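Local coordinates for nitrogen regulatory protein P-II (Thiomonas arsenitoxydans, PDB 5D4P) that binds adenine nucleotides in the clefts between the subunits of its trimer and probably regulates enzyme activity, at residues Thr37-Leu42 and Met65-Val70; Ile14-Ala19 and Gln83-Ala88. All coordinates share one frame; numbering follows the deposited sequence.

Interaction 1: Thr37-Leu42 and Met65-Val70; sequences TIVGNL and MIIAAV. With ADP (adenosine-5'-diphosphate), chain D.
T37 and I67 face each other as an antiparallel hydrogen-bonded pair, and V39 and M65 form the next such pair along the two strands. Each pair closes a ring of two N-H...O=C bonds; the shortest, from I67 N to T37 O at 2.7 Å, is nearly straight (171° at the hydrogen). Between them I38 and I66 make a non-hydrogen-bonded pair whose side chains run side by side, CG1 to CG1 at 4.1 Å, on the sheet face that helix 21-31 covers. V39, M65 and I67 point to the other face, where V39 CG2 lies 3.8 Å from I67 CD1. The M65 side chain can be traced from its root: CB meets L42 CD1, CG, anti to the backbone N (chi1 178°), lies against I15 of strand 7-17, and the bend at chi3 (62°) carries CE beside V39 CG2, 4.0 Å away. M65 is buried and also packs on I67 of the third subunit.

Beyond the T37-I67 pair, the adenine of ADP lies along the backbone edge of 65-70. A69 N donates to adenine N1 in an almost linear bond of 3.0 Å, and adenine N6 donates to A69 O. T37 OG1 receives the ribose O2' hydroxyl and donates to N3, both at 2.8 Å. S47, S90 and G91 of the second subunit also bind this nucleotide. The acceptor N1 and the donor N6 are matched by A69 N and O, which is consistent with a preference for adenine; the T37 hydroxyl, bonded to both N3 and O2', probably holds base and ribose in a fixed relation.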
ATOM      1  N   THR C  37      -1.553  11.021  -0.887  1.00 30.57           N
ATOM      2  CA  THR C  37      -1.363  10.309  -2.147  1.00 36.68           C
ATOM      3  C   THR C  37      -2.625   9.514  -2.485  1.00 36.21           C
ATOM      4  O   THR C  37      -3.219   8.884  -1.614  1.00 30.02           O
ATOM      5  CB  THR C  37      -0.123   9.365  -2.056  1.00 25.27           C
ATOM      6  OG1 THR C  37       0.999  10.154  -1.702  1.00 26.61           O
ATOM      7  CG2 THR C  37       0.155   8.659  -3.370  1.00 25.22           C
ATOM      8  N   ILE C  38      -3.059   9.571  -3.736  1.00 26.61           N
ATOM      9  CA  ILE C  38      -4.285   8.880  -4.102  1.00 29.38           C
ATOM     10  C   ILE C  38      -3.998   7.802  -5.117  1.00 33.53           C
ATOM     11  O   ILE C  38      -3.361   8.070  -6.137  1.00 31.98           O
ATOM     12  CB  ILE C  38      -5.355   9.863  -4.642  1.00 28.06           C
ATOM     13  CG1 ILE C  38      -5.605  10.960  -3.597  1.00 28.67           C
ATOM     14  CG2 ILE C  38      -6.626   9.119  -4.990  1.00 38.90           C
ATOM     15  CD1 ILE C  38      -6.646  11.974  -3.963  1.00 30.42           C
ATOM     16  N   VAL C  39      -4.398   6.571  -4.787  1.00 36.89           N
ATOM     17  CA  VAL C  39      -4.305   5.428  -5.705  1.00 33.93           C
ATOM     18  C   VAL C  39      -5.676   5.181  -6.353  1.00 35.13           C
ATOM     19  O   VAL C  39      -6.649   4.842  -5.663  1.00 28.94           O
ATOM     20  CB  VAL C  39      -3.856   4.156  -4.980  1.00 32.81           C
ATOM     21  CG1 VAL C  39      -3.661   3.023  -5.987  1.00 35.69           C
ATOM     22  CG2 VAL C  39      -2.563   4.399  -4.181  1.00 27.77           C
ATOM     23  N   GLY C  40      -5.771   5.343  -7.668  1.00 35.76           N
ATOM     24  CA  GLY C  40      -7.068   5.200  -8.314  1.00 38.51           C
ATOM     25  C   GLY C  40      -7.297   3.879  -9.014  1.00 37.91           C
ATOM     26  O   GLY C  40      -6.403   3.023  -9.061  1.00 39.23           O
ATOM     27  N   ASN C  41      -8.496   3.728  -9.571  1.00 41.41           N
ATOM     28  CA  ASN C  41      -8.864   2.560 -10.372  1.00 48.97           C
ATOM     29  C   ASN C  41      -8.668   1.250  -9.604  1.00 48.38           C
ATOM     30  O   ASN C  41      -7.910   0.371 -10.011  1.00 63.39           O
ATOM     31  CB  ASN C  41      -8.082   2.517 -11.681  1.00 56.98           C
ATOM     32  CG  ASN C  41      -8.628   1.476 -12.641  1.00 71.90           C
ATOM     33  OD1 ASN C  41      -9.844   1.306 -12.755  1.00 72.40           O
ATOM     34  ND2 ASN C  41      -7.735   0.768 -13.328  1.00 77.86           N
ATOM     35  N   LEU C  42      -9.358   1.130  -8.489  1.00 38.27           N
ATOM     36  CA  LEU C  42      -9.259  -0.047  -7.659  1.00 36.04           C
ATOM     37  C   LEU C  42     -10.424  -0.971  -7.946  1.00 39.79           C
ATOM     38  O   LEU C  42     -11.455  -0.558  -8.486  1.00 40.44           O
ATOM     39  CB  LEU C  42      -9.281   0.312  -6.179  1.00 36.31           C
ATOM     40  CG  LEU C  42      -8.277   1.288  -5.601  1.00 36.97           C
ATOM     41  CD1 LEU C  42      -8.579   1.418  -4.117  1.00 34.60           C
ATOM     42  CD2 LEU C  42      -6.857   0.795  -5.856  1.00 32.31           C
ATOM     43  N   MET C  65      -8.110   4.803  -3.141  1.00 26.43           N
ATOM     44  CA  MET C  65      -7.494   4.773  -1.820  1.00 27.10           C
ATOM     45  C   MET C  65      -6.626   6.024  -1.574  1.00 30.41           C
ATOM     46  O   MET C  65      -5.752   6.365  -2.369  1.00 27.16           O
ATOM     47  CB  MET C  65      -6.652   3.495  -1.626  1.00 22.52           C
ATOM     48  CG  MET C  65      -5.932   3.440  -0.261  1.00 37.86           C
ATOM     49  SD  MET C  65      -5.044   1.877   0.081  1.00 33.92           S
ATOM     50  CE  MET C  65      -3.878   1.930  -1.256  1.00 21.41           C
ATOM     51  N   ILE C  66      -6.906   6.719  -0.481  1.00 33.05           N
ATOM     52  CA  ILE C  66      -6.139   7.886  -0.086  1.00 28.15           C
ATOM     53  C   ILE C  66      -5.154   7.523   1.016  1.00 33.57           C
ATOM     54  O   ILE C  66      -5.571   7.118   2.105  1.00 27.29           O
ATOM     55  CB  ILE C  66      -7.066   9.013   0.407  1.00 32.64           C
ATOM     56  CG1 ILE C  66      -8.046   9.412  -0.704  1.00 26.95           C
ATOM     57  CG2 ILE C  66      -6.251  10.210   0.892  1.00 30.13           C
ATOM     58  CD1 ILE C  66      -9.164  10.293  -0.222  1.00 28.28           C
ATOM     59  N   ILE C  67      -3.857   7.695   0.732  1.00 36.72           N
ATOM     60  CA  ILE C  67      -2.780   7.403   1.686  1.00 27.05           C
ATOM     61  C   ILE C  67      -2.300   8.688   2.324  1.00 32.57           C
ATOM     62  O   ILE C  67      -1.868   9.611   1.620  1.00 27.37           O
ATOM     63  CB  ILE C  67      -1.569   6.726   1.012  1.00 26.50           C
ATOM     64  CG1 ILE C  67      -2.005   5.497   0.217  1.00 24.49           C
ATOM     65  CG2 ILE C  67      -0.486   6.409   2.048  1.00 21.83           C
ATOM     66  CD1 ILE C  67      -1.004   5.063  -0.827  1.00 30.71           C
ATOM     67  N   ALA C  68      -2.366   8.764   3.650  1.00 32.81           N
ATOM     68  CA  ALA C  68      -1.979   9.994   4.328  1.00 30.45           C
ATOM     69  C   ALA C  68      -1.129   9.718   5.549  1.00 31.17           C
ATOM     70  O   ALA C  68      -1.577   9.067   6.492  1.00 29.70           O
ATOM     71  CB  ALA C  68      -3.216  10.807   4.710  1.00 28.92           C
ATOM     72  N   ALA C  69       0.116  10.181   5.512  1.00 31.21           N
ATOM     73  CA  ALA C  69       0.998  10.069   6.668  1.00 27.54           C
ATOM     74  C   ALA C  69       0.795  11.263   7.589  1.00 27.17           C
ATOM     75  O   ALA C  69       0.922  12.412   7.165  1.00 37.76           O
ATOM     76  CB  ALA C  69       2.448   9.960   6.227  1.00 25.48           C
ATOM     77  N   VAL C  70       0.464  10.995   8.850  1.00 33.29           N
ATOM     78  CA  VAL C  70       0.113  12.063   9.780  1.00 32.83           C
ATOM     79  C   VAL C  70       0.675  11.834  11.168  1.00 29.82           C
ATOM     80  O   VAL C  70       0.810  10.697  11.598  1.00 42.24           O
ATOM     81  CB  VAL C  70      -1.427  12.214   9.883  1.00 38.46           C
ATOM     82  CG1 VAL C  70      -2.022  12.281   8.487  1.00 28.83           C
ATOM     83  CG2 VAL C  70      -2.033  11.036  10.643  1.00 35.26           C
TER
HETATM   84  PB  ADP D 201       6.219  19.472  -3.172  1.00 63.01           P
HETATM   85  O1B ADP D 201       4.909  19.778  -3.854  1.00 69.95           O
HETATM   86  O2B ADP D 201       7.437  19.657  -4.037  1.00 66.43           O
HETATM   87  O3B ADP D 201       6.365  20.091  -1.801  1.00 60.49           O
HETATM   88  PA  ADP D 201       6.306  17.015  -1.629  1.00 42.47           P
HETATM   89  O1A ADP D 201       5.834  17.796  -0.426  1.00 42.48           O
HETATM   90  O2A ADP D 201       7.669  16.360  -1.616  1.00 47.54           O
HETATM   91  O3A ADP D 201       6.127  17.865  -2.990  1.00 52.97           O
HETATM   92  O5' ADP D 201       5.273  15.792  -1.864  1.00 50.12           O
HETATM   93  C5' ADP D 201       5.433  14.979  -3.028  1.00 38.78           C
HETATM   94  C4' ADP D 201       4.368  13.899  -3.100  1.00 31.92           C
HETATM   95  O4' ADP D 201       4.596  12.970  -2.050  1.00 31.11           O
HETATM   96  C3' ADP D 201       2.950  14.409  -2.871  1.00 39.63           C
HETATM   97  O3' ADP D 201       2.318  14.790  -4.087  1.00 36.15           O
HETATM   98  C2' ADP D 201       2.258  13.216  -2.248  1.00 35.34           C
HETATM   99  O2' ADP D 201       1.806  12.342  -3.273  1.00 38.79           O
HETATM  100  C1' ADP D 201       3.368  12.512  -1.492  1.00 33.78           C
HETATM  101  N9  ADP D 201       3.250  12.972  -0.095  1.00 29.99           N
HETATM  102  C8  ADP D 201       3.801  14.081   0.452  1.00 30.55           C
HETATM  103  N7  ADP D 201       3.454  14.205   1.755  1.00 30.38           N
HETATM  104  C5  ADP D 201       2.659  13.152   2.043  1.00 34.81           C
HETATM  105  C6  ADP D 201       1.939  12.650   3.233  1.00 32.12           C
HETATM  106  N6  ADP D 201       1.993  13.309   4.419  1.00 30.50           N
HETATM  107  N1  ADP D 201       1.225  11.512   3.091  1.00 34.41           N
HETATM  108  C2  ADP D 201       1.150  10.831   1.925  1.00 32.21           C
HETATM  109  N3  ADP D 201       1.770  11.226   0.804  1.00 29.94           N
HETATM  110  C4  ADP D 201       2.525  12.351   0.815  1.00 29.47           C

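Interaction 2: Ile14-Ala19 and Gln83-Ala88; sequences IILEGA and QPFFEA
L16 projects its CD2 methyl at two neighbouring phenylalanines of the helix, F85 and F86, and is the main bump of this contact. The methyl lies obliquely against the F85 ring, 3.4 Å from CE2, and farther from F86, with CZ 4.1 Å away. An uncommon first torsion (chi1 47°), with CG between the backbone N and the carbonyl carbon, sets the leucine branch there, while its CB touches both rings.

The F86 ring reaches across to the strand from the helix, CG anti to its own carbonyl carbon (chi1 -73°). Its far end enters the hollow between I14 and L16: the I14 CG2 methyl meets the ring at its edge, 3.8 Å from CZ, and the I15 carbonyl oxygen approaches CE1 obliquely at 3.7 Å. Above one face of the same ring sits F85 CD2, 3.6 Å from the plane and over its centre, so the F85 edge stands on the F86 face. With an alanine in place of F86, the hollow between I14 and L16 is likely to lose its filling and F85 CD2 the ring face beneath it.

F85 also stacks on H89, and F86 packs on V93 of strand 92-100 and on R102 of the third subunit. Apolar side chains thus fill the space between the strand and helix 72-88, where the axes of 14-17 and 83-88 approach to 10.9 Å, as in the helix-on-sheet core of the ferredoxin-like PII fold.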
ATOM      1  N   ILE C  14      -7.208   5.111   3.349  1.00 28.47           N
ATOM      2  CA  ILE C  14      -8.635   5.404   3.330  1.00 26.73           C
ATOM      3  C   ILE C  14      -9.242   4.932   2.020  1.00 34.83           C
ATOM      4  O   ILE C  14      -8.949   5.482   0.964  1.00 24.22           O
ATOM      5  CB  ILE C  14      -8.899   6.904   3.519  1.00 25.07           C
ATOM      6  CG1 ILE C  14      -8.225   7.399   4.797  1.00 27.02           C
ATOM      7  CG2 ILE C  14     -10.412   7.195   3.557  1.00 35.00           C
ATOM      8  CD1 ILE C  14      -7.887   8.912   4.785  1.00 27.54           C
ATOM      9  N   ILE C  15     -10.055   3.885   2.082  1.00 29.74           N
ATOM     10  CA  ILE C  15     -10.660   3.351   0.869  1.00 25.95           C
ATOM     11  C   ILE C  15     -12.151   3.767   0.767  1.00 32.44           C
ATOM     12  O   ILE C  15     -12.954   3.510   1.674  1.00 30.78           O
ATOM     13  CB  ILE C  15     -10.521   1.818   0.822  1.00 23.81           C
ATOM     14  CG1 ILE C  15      -9.042   1.409   0.835  1.00 26.87           C
ATOM     15  CG2 ILE C  15     -11.194   1.248  -0.401  1.00 24.37           C
ATOM     16  CD1 ILE C  15      -8.815  -0.040   1.214  1.00 27.97           C
ATOM     17  N   LEU C  16     -12.506   4.423  -0.329  1.00 26.49           N
ATOM     18  CA  LEU C  16     -13.870   4.926  -0.512  1.00 27.99           C
ATOM     19  C   LEU C  16     -14.146   5.263  -1.986  1.00 28.84           C
ATOM     20  O   LEU C  16     -13.221   5.319  -2.789  1.00 36.63           O
ATOM     21  CB  LEU C  16     -14.111   6.151   0.397  1.00 28.71           C
ATOM     22  CG  LEU C  16     -13.036   7.249   0.417  1.00 40.25           C
ATOM     23  CD1 LEU C  16     -12.854   7.860  -0.945  1.00 48.05           C
ATOM     24  CD2 LEU C  16     -13.405   8.347   1.406  1.00 34.04           C
ATOM     25  N   GLU C  17     -15.405   5.538  -2.331  1.00 30.36           N
ATOM     26  CA  GLU C  17     -15.760   5.872  -3.721  1.00 39.43           C
ATOM     27  C   GLU C  17     -15.166   7.223  -4.138  1.00 32.03           C
ATOM     28  O   GLU C  17     -15.164   8.177  -3.354  1.00 34.04           O
ATOM     29  CB  GLU C  17     -17.296   5.860  -3.930  1.00 33.32           C
ATOM     30  CG  GLU C  17     -17.951   4.448  -3.814  1.00 33.31           C
ATOM     31  CD  GLU C  17     -19.494   4.471  -3.796  1.00 46.92           C
ATOM     32  OE1 GLU C  17     -20.074   5.570  -3.955  1.00 36.60           O
ATOM     33  OE2 GLU C  17     -20.131   3.384  -3.667  1.00 36.07           O
ATOM     34  N   GLY C  18     -14.653   7.289  -5.369  1.00 35.25           N
ATOM     35  CA  GLY C  18     -14.004   8.491  -5.884  1.00 33.02           C
ATOM     36  C   GLY C  18     -14.904   9.727  -5.864  1.00 35.85           C
ATOM     37  O   GLY C  18     -14.428  10.860  -5.793  1.00 43.96           O
ATOM     38  N   ALA C  19     -16.211   9.502  -5.921  1.00 36.07           N
ATOM     39  CA  ALA C  19     -17.190  10.589  -5.881  1.00 38.11           C
ATOM     40  C   ALA C  19     -17.059  11.436  -4.607  1.00 37.97           C
ATOM     41  O   ALA C  19     -17.504  12.573  -4.568  1.00 39.67           O
ATOM     42  CB  ALA C  19     -18.571  10.039  -5.989  1.00 39.24           C
ATOM     43  N   GLN C  83     -15.786   9.579  11.025  1.00 54.94           N
ATOM     44  CA  GLN C  83     -16.769   8.694  11.626  1.00 51.18           C
ATOM     45  C   GLN C  83     -18.167   8.884  11.017  1.00 45.14           C
ATOM     46  O   GLN C  83     -18.805   7.908  10.625  1.00 38.07           O
ATOM     47  CB  GLN C  83     -16.822   8.890  13.137  1.00 55.68           C
ATOM     48  CG  GLN C  83     -17.952   8.104  13.790  1.00 64.85           C
ATOM     49  CD  GLN C  83     -17.888   8.131  15.300  1.00 76.82           C
ATOM     50  OE1 GLN C  83     -16.859   7.808  15.895  1.00 85.03           O
ATOM     51  NE2 GLN C  83     -18.988   8.521  15.932  1.00 80.66           N
ATOM     52  N   PRO C  84     -18.652  10.132  10.942  1.00 39.70           N
ATOM     53  CA  PRO C  84     -19.983  10.282  10.341  1.00 44.65           C
ATOM     54  C   PRO C  84     -19.981   9.843   8.875  1.00 42.63           C
ATOM     55  O   PRO C  84     -20.974   9.306   8.400  1.00 45.62           O
ATOM     56  CB  PRO C  84     -20.275  11.782  10.484  1.00 42.88           C
ATOM     57  CG  PRO C  84     -19.303  12.280  11.496  1.00 42.86           C
ATOM     58  CD  PRO C  84     -18.091  11.423  11.359  1.00 40.46           C
ATOM     59  N   PHE C  85     -18.859  10.028   8.183  1.00 41.73           N
ATOM     60  CA  PHE C  85     -18.796   9.671   6.774  1.00 37.07           C
ATOM     61  C   PHE C  85     -18.977   8.169   6.558  1.00 44.43           C
ATOM     62  O   PHE C  85     -19.834   7.772   5.771  1.00 44.73           O
ATOM     63  CB  PHE C  85     -17.483  10.146   6.144  1.00 35.66           C
ATOM     64  CG  PHE C  85     -17.311   9.725   4.701  1.00 41.46           C
ATOM     65  CD1 PHE C  85     -17.877  10.471   3.673  1.00 35.84           C
ATOM     66  CD2 PHE C  85     -16.577   8.584   4.373  1.00 34.38           C
ATOM     67  CE1 PHE C  85     -17.727  10.090   2.350  1.00 35.25           C
ATOM     68  CE2 PHE C  85     -16.426   8.189   3.050  1.00 35.32           C
ATOM     69  CZ  PHE C  85     -17.004   8.943   2.033  1.00 33.89           C
ATOM     70  N   PHE C  86     -18.179   7.336   7.233  1.00 34.88           N
ATOM     71  CA  PHE C  86     -18.254   5.882   7.012  1.00 34.08           C
ATOM     72  C   PHE C  86     -19.440   5.266   7.730  1.00 36.92           C
ATOM     73  O   PHE C  86     -19.800   4.105   7.521  1.00 41.06           O
ATOM     74  CB  PHE C  86     -16.954   5.213   7.438  1.00 41.09           C
ATOM     75  CG  PHE C  86     -15.828   5.472   6.483  1.00 40.71           C
ATOM     76  CD1 PHE C  86     -15.870   4.955   5.198  1.00 30.22           C
ATOM     77  CD2 PHE C  86     -14.760   6.274   6.850  1.00 32.98           C
ATOM     78  CE1 PHE C  86     -14.855   5.197   4.310  1.00 34.54           C
ATOM     79  CE2 PHE C  86     -13.742   6.524   5.961  1.00 35.20           C
ATOM     80  CZ  PHE C  86     -13.792   5.985   4.683  1.00 28.50           C
ATOM     81  N   GLU C  87     -20.053   6.068   8.577  1.00 37.31           N
ATOM     82  CA  GLU C  87     -21.322   5.725   9.184  1.00 55.75           C
ATOM     83  C   GLU C  87     -22.430   5.866   8.111  1.00 56.55           C
ATOM     84  O   GLU C  87     -23.507   5.257   8.196  1.00 52.32           O
ATOM     85  CB  GLU C  87     -21.521   6.605  10.407  1.00 55.39           C
ATOM     86  CG  GLU C  87     -22.543   6.169  11.381  1.00 60.00           C
ATOM     87  CD  GLU C  87     -22.539   7.086  12.582  1.00 64.85           C
ATOM     88  OE1 GLU C  87     -23.508   7.863  12.760  1.00 70.02           O
ATOM     89  OE2 GLU C  87     -21.542   7.028  13.337  1.00 59.48           O
ATOM     90  N   ALA C  88     -22.144   6.691   7.105  1.00 52.89           N
ATOM     91  CA  ALA C  88     -23.080   6.985   6.030  1.00 40.92           C
ATOM     92  C   ALA C  88     -22.708   6.351   4.674  1.00 50.41           C
ATOM     93  O   ALA C  88     -23.576   6.144   3.816  1.00 49.44           O
ATOM     94  CB  ALA C  88     -23.180   8.486   5.863  1.00 41.92           C
TER

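In the fold
The centres of interactions 1 and 2 lie about 13 Å apart, and both reach the same antiparallel sheet, in which strand 63-70 is flanked by strand 36-45 and by strand 7-17. Along the chain the segments come in the order 14-19, 37-42, 65-70 and 83-88, so interaction 2 spans interaction 1. Strand 63-70 leads directly into helix 72-88, joining the two regions in sequence. In space they meet where I66 N probably bonds to I14 O, an oxygen that M65 CG also packs against. Interaction 1 builds sheet and nucleotide site, and interaction 2 seats a helix on that sheet. I15 touches an ADP as well, so both regions border nucleotide clefts of the trimer.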